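Local coordinates for ABC transporter periplasmic-binding protein YtfQ (Mycobacterium smegmatis, PDB 6HB0) that probably binds a sugar, L-arabinofuranose in particular, outside the cell membrane as the solute-binding component of an ABC importer, at residues A[128-133]-A[260-264]; A[150-154]-A[165-169]. All coordinates share one frame. Residues are numbered along the deposited sequence.

Contact 1: A[128-133]-A[260-264]; sequences EEGRRA and IVECN. With ZN (zinc ion), chain F.
Helical residues 128-133 run nearly antiparallel to extended residues 260-263 (157°), the short axes approaching to 7.8 Å; the CA atoms of Glu129 and Cys263 lie nearest, at 6.0 Å. Zinc joins the segments: Glu128 OE2 (chi1 t) binds ZN at 2.0 Å and Cys263 SG (chi1 t) binds ZN at 2.3 Å, with water 1 and Asp292 completing the site. Two nearly linear hydrogen bonds reach the strand backbone: Cys263 N donates to Glu129 OE2 (2.8 Å), and Arg132 NH1 (m, t, p) donates to Glu262 O (3.0 Å). Glu129 (m, t) also forms salt bridges with Arg34 and Arg165. Arg132 NH1 further bridges Glu128 OE1 at 2.8 Å, an i to i+4 pair, while its NH2 donates a hydrogen bond to Glu293 O. Val261, pointing toward the helix, meets Glu129 O through CG2 (3.5 Å) and lies over one face of the Arg132 guanidinium; its apolar partner is Ala133 (CG2 to CB 4.3 Å). Helix 126-140 thus covers strand 259-263 in a periplasmic-binding-protein lobe, between parallel strand 238-242 and antiparallel strand 292-295.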
loop_
_atom_site.group_PDB
_atom_site.type_symbol
_atom_site.label_atom_id
_atom_site.label_comp_id
_atom_site.label_asym_id
_atom_site.label_seq_id
_atom_site.Cartn_x
_atom_site.Cartn_y
_atom_site.Cartn_z
ATOM N N GLU A 128 -1.979 -0.028 -9.568
ATOM C CA GLU A 128 -0.814 0.758 -9.943
ATOM C C GLU A 128 0.487 0.077 -9.518
ATOM O O GLU A 128 1.447 0.072 -10.279
ATOM C CB GLU A 128 -0.951 2.164 -9.362
ATOM C CG GLU A 128 0.250 3.069 -9.510
ATOM C CD GLU A 128 0.723 3.538 -8.142
ATOM O OE1 GLU A 128 1.664 2.909 -7.580
ATOM O OE2 GLU A 128 0.080 4.469 -7.572
ATOM N N GLU A 129 0.552 -0.508 -8.327
ATOM C CA GLU A 129 1.734 -1.265 -7.913
ATOM C C GLU A 129 2.095 -2.382 -8.883
ATOM O O GLU A 129 3.239 -2.494 -9.308
ATOM C CB GLU A 129 1.597 -1.889 -6.499
ATOM C CG GLU A 129 1.615 -0.833 -5.372
ATOM C CD GLU A 129 1.407 -1.441 -3.979
ATOM O OE1 GLU A 129 0.556 -2.381 -3.864
ATOM O OE2 GLU A 129 2.092 -0.962 -3.006
ATOM N N GLY A 130 1.115 -3.218 -9.199
ATOM C CA GLY A 130 1.343 -4.292 -10.141
ATOM C C GLY A 130 1.749 -3.736 -11.478
ATOM O O GLY A 130 2.643 -4.235 -12.086
ATOM N N ARG A 131 1.084 -2.693 -11.928
ATOM C CA ARG A 131 1.399 -2.127 -13.219
ATOM C C ARG A 131 2.811 -1.645 -13.287
ATOM O O ARG A 131 3.492 -1.823 -14.315
ATOM C CB ARG A 131 0.463 -0.967 -13.554
ATOM C CG ARG A 131 0.669 -0.396 -14.959
ATOM C CD ARG A 131 -0.517 0.407 -15.360
ATOM N NE ARG A 131 -0.333 1.039 -16.649
ATOM C CZ ARG A 131 -1.244 1.838 -17.223
ATOM N NH1 ARG A 131 -2.417 2.113 -16.628
ATOM N NH2 ARG A 131 -0.962 2.384 -18.395
ATOM N N ARG A 132 3.271 -0.975 -12.243
ATOM C CA ARG A 132 4.672 -0.467 -12.260
ATOM C C ARG A 132 5.660 -1.642 -12.255
ATOM O O ARG A 132 6.733 -1.569 -12.875
ATOM C CB ARG A 132 4.899 0.513 -11.091
ATOM C CG ARG A 132 4.051 1.783 -11.225
ATOM C CD ARG A 132 3.794 2.501 -9.910
ATOM N NE ARG A 132 5.048 2.736 -9.287
ATOM C CZ ARG A 132 5.302 2.738 -7.979
ATOM N NH1 ARG A 132 4.373 2.632 -7.026
ATOM N NH2 ARG A 132 6.564 2.891 -7.630
ATOM N N ALA A 133 5.342 -2.710 -11.539
ATOM C CA ALA A 133 6.209 -3.875 -11.521
ATOM C C ALA A 133 6.301 -4.450 -12.962
ATOM O O ALA A 133 7.384 -4.708 -13.459
ATOM C CB ALA A 133 5.660 -4.932 -10.571
ATOM N N ILE A 260 12.033 -3.051 -6.567
ATOM C CA ILE A 260 10.922 -2.972 -5.640
ATOM C C ILE A 260 10.055 -1.761 -5.951
ATOM O O ILE A 260 10.559 -0.685 -6.290
ATOM C CB ILE A 260 11.440 -2.922 -4.216
ATOM C CG1 ILE A 260 11.977 -4.271 -3.800
ATOM C CG2 ILE A 260 10.321 -2.517 -3.241
ATOM C CD1 ILE A 260 12.729 -4.193 -2.485
ATOM N N VAL A 261 8.741 -1.941 -5.877
ATOM C CA VAL A 261 7.787 -0.861 -5.997
ATOM C C VAL A 261 6.903 -0.829 -4.767
ATOM O O VAL A 261 6.674 -1.878 -4.134
ATOM C CB VAL A 261 6.887 -0.975 -7.261
ATOM C CG1 VAL A 261 7.744 -0.896 -8.506
ATOM C CG2 VAL A 261 6.111 -2.246 -7.258
ATOM N N GLU A 262 6.363 0.336 -4.445
ATOM C CA GLU A 262 5.358 0.454 -3.384
ATOM C C GLU A 262 4.537 1.650 -3.652
ATOM O O GLU A 262 5.073 2.665 -4.082
ATOM C CB GLU A 262 6.003 0.581 -2.015
ATOM C CG GLU A 262 4.970 0.617 -0.896
ATOM C CD GLU A 262 5.547 0.761 0.494
ATOM O OE1 GLU A 262 6.519 0.048 0.778
ATOM O OE2 GLU A 262 4.993 1.551 1.327
ATOM N N CYS A 263 3.226 1.544 -3.440
ATOM C CA CYS A 263 2.341 2.675 -3.385
ATOM C C CYS A 263 2.106 2.887 -1.884
ATOM O O CYS A 263 1.607 1.996 -1.192
ATOM C CB CYS A 263 1.015 2.412 -4.074
ATOM S SG CYS A 263 -0.072 3.856 -4.113
ATOM N N ASN A 264 2.457 4.049 -1.380
ATOM C CA ASN A 264 2.318 4.315 0.046
ATOM C C ASN A 264 0.853 4.401 0.516
ATOM O O ASN A 264 -0.051 4.763 -0.205
ATOM C CB ASN A 264 2.952 5.651 0.441
ATOM C CG ASN A 264 4.445 5.673 0.383
ATOM O OD1 ASN A 264 5.004 6.751 0.282
ATOM N ND2 ASN A 264 5.097 4.543 0.499
HETATM ZN ZN ZN F . 0.829 5.021 -5.830
HETATM O O HOH W 1 -0.058 6.838 -5.894
#

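Contact 2: A[150-154]-A[165-169]; sequences IVQLE and RKTGF
Extended residues 150-154 and helical residues 165-169 have axes 10.4 Å apart at closest approach and directions 157° apart, nearly antiparallel. They are the first strand and the helix of the beta-alpha-beta unit formed by 148-154, 160-173 and 179-186, a repeating element of this periplasmic-binding-protein lobe. The nearest CA atoms, of Glu154 and Lys166, are 7.3 Å apart, and the CA-to-CB bonds of Ile150 and Gln152 point toward the helix. At the N-terminal end of the strand segment, Ile150 CG2 meets Phe169 CE2 at 3.8 Å; the ring, with chi1 t, also stacks with Phe212 and packs on helix 126-140. Gln152 extends in t, t, placing OE1 3.6 Å from Lys166 CA; that oxygen accepts a hydrogen bond from Gln214. Farther along, Lys166 stretches with all four chi angles t, so that NZ makes a salt bridge to Glu154 OE2 at 3.0 Å. The same carboxylate oxygen is hydrogen-bonded to Ser184 on the adjacent strand. Between the apolar and charged ends, water 2 spans the gap: Gln152 NE2 donates to it at 2.9 Å, and it donates to Lys166 O at 2.8 Å.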
loop_
_atom_site.group_PDB
_atom_site.type_symbol
_atom_site.label_atom_id
_atom_site.label_comp_id
_atom_site.label_asym_id
_atom_site.label_seq_id
_atom_site.Cartn_x
_atom_site.Cartn_y
_atom_site.Cartn_z
ATOM N N ILE A 150 7.930 -15.367 -17.106
ATOM C CA ILE A 150 7.677 -14.744 -15.817
ATOM C C ILE A 150 6.899 -15.748 -14.981
ATOM O O ILE A 150 5.963 -16.359 -15.481
ATOM C CB ILE A 150 6.811 -13.492 -15.979
ATOM C CG1 ILE A 150 7.516 -12.466 -16.868
ATOM C CG2 ILE A 150 6.509 -12.866 -14.609
ATOM C CD1 ILE A 150 6.584 -11.361 -17.343
ATOM N N VAL A 151 7.305 -15.934 -13.729
ATOM C CA VAL A 151 6.435 -16.614 -12.791
ATOM C C VAL A 151 5.961 -15.623 -11.743
ATOM O O VAL A 151 6.679 -14.703 -11.393
ATOM C CB VAL A 151 7.084 -17.838 -12.181
ATOM C CG1 VAL A 151 7.488 -18.814 -13.303
ATOM C CG2 VAL A 151 8.223 -17.502 -11.225
ATOM N N GLN A 152 4.734 -15.804 -11.271
ATOM C CA GLN A 152 4.123 -14.878 -10.356
ATOM C C GLN A 152 3.716 -15.532 -9.060
ATOM O O GLN A 152 2.977 -16.527 -9.034
ATOM C CB GLN A 152 2.922 -14.218 -11.028
ATOM C CG GLN A 152 2.177 -13.226 -10.134
ATOM C CD GLN A 152 1.208 -12.287 -10.867
ATOM O OE1 GLN A 152 0.695 -11.334 -10.268
ATOM N NE2 GLN A 152 0.911 -12.583 -12.121
ATOM N N LEU A 153 4.193 -14.973 -7.971
ATOM C CA LEU A 153 3.795 -15.419 -6.624
ATOM C C LEU A 153 2.692 -14.471 -6.198
ATOM O O LEU A 153 2.931 -13.276 -5.954
ATOM C CB LEU A 153 4.989 -15.367 -5.688
ATOM C CG LEU A 153 6.180 -16.245 -6.072
ATOM C CD1 LEU A 153 7.387 -15.937 -5.187
ATOM C CD2 LEU A 153 5.810 -17.706 -5.915
ATOM N N GLU A 154 1.449 -14.977 -6.174
ATOM C CA GLU A 154 0.329 -14.165 -5.839
ATOM C C GLU A 154 0.076 -14.154 -4.348
ATOM O O GLU A 154 0.410 -15.113 -3.641
ATOM C CB GLU A 154 -0.942 -14.704 -6.483
ATOM C CG GLU A 154 -0.856 -14.915 -7.956
ATOM C CD GLU A 154 -2.084 -15.682 -8.479
ATOM O OE1 GLU A 154 -3.133 -15.724 -7.793
ATOM O OE2 GLU A 154 -2.002 -16.196 -9.606
ATOM N N ARG A 165 -2.966 -6.370 -7.800
ATOM C CA ARG A 165 -1.626 -6.451 -8.260
ATOM C C ARG A 165 -1.507 -7.381 -9.481
ATOM O O ARG A 165 -0.693 -7.121 -10.374
ATOM C CB ARG A 165 -0.714 -6.887 -7.158
ATOM C CG ARG A 165 -0.491 -5.794 -6.133
ATOM C CD ARG A 165 0.326 -6.283 -4.950
ATOM N NE ARG A 165 0.310 -5.238 -3.926
ATOM C CZ ARG A 165 0.529 -5.403 -2.641
ATOM N NH1 ARG A 165 0.838 -6.579 -2.095
ATOM N NH2 ARG A 165 0.428 -4.340 -1.883
ATOM N N LYS A 166 -2.314 -8.428 -9.514
ATOM C CA LYS A 166 -2.324 -9.337 -10.670
ATOM C C LYS A 166 -2.852 -8.602 -11.904
ATOM O O LYS A 166 -2.265 -8.656 -12.958
ATOM C CB LYS A 166 -3.137 -10.588 -10.400
ATOM C CG LYS A 166 -3.222 -11.556 -11.563
ATOM C CD LYS A 166 -3.790 -12.907 -11.082
ATOM C CE LYS A 166 -3.877 -13.874 -12.254
ATOM N NZ LYS A 166 -3.838 -15.307 -11.810
ATOM N N THR A 167 -3.943 -7.887 -11.722
ATOM C CA THR A 167 -4.542 -7.098 -12.799
ATOM C C THR A 167 -3.545 -6.090 -13.303
ATOM O O THR A 167 -3.299 -5.998 -14.499
ATOM C CB THR A 167 -5.805 -6.418 -12.293
ATOM O OG1 THR A 167 -6.741 -7.447 -11.979
ATOM C CG2 THR A 167 -6.386 -5.467 -13.331
ATOM N N GLY A 168 -2.906 -5.391 -12.381
ATOM C CA GLY A 168 -1.936 -4.378 -12.752
ATOM C C GLY A 168 -0.741 -4.918 -13.449
ATOM O O GLY A 168 -0.284 -4.359 -14.428
ATOM N N PHE A 169 -0.177 -5.999 -12.936
ATOM C CA PHE A 169 0.996 -6.564 -13.575
ATOM C C PHE A 169 0.711 -6.964 -15.049
ATOM O O PHE A 169 1.545 -6.752 -15.932
ATOM C CB PHE A 169 1.545 -7.722 -12.759
ATOM C CG PHE A 169 2.860 -8.240 -13.238
ATOM C CD1 PHE A 169 4.037 -7.633 -12.870
ATOM C CD2 PHE A 169 2.915 -9.385 -14.019
ATOM C CE1 PHE A 169 5.249 -8.109 -13.320
ATOM C CE2 PHE A 169 4.145 -9.858 -14.497
ATOM C CZ PHE A 169 5.305 -9.233 -14.117
HETATM O O HOH W 2 -0.564 -10.739 -13.772
#

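How the contacts relate
Both contacts pack a helix on the same mixed sheet, with centres 11 Å apart, and contact 2 is nested in the chain loop closed by contact 1. Helices 126-140 and 160-173 meet directly between them: Glu129 OE1 and Arg165 NH2 form a 2.8 Å salt bridge, and Gly130 O lies 3.7 Å from Phe169 CB. Contact 1, nearer the chain centre, is partly buried and joins apolar packing of Val261 to metal coordination and charged or polar bonds at a strand's C-terminal end. Contact 2 is mostly buried but passes from an aromatic-aliphatic interior to an exposed lysine; its wider helix-strand spacing is taken up by longer side chains, with one water bridging.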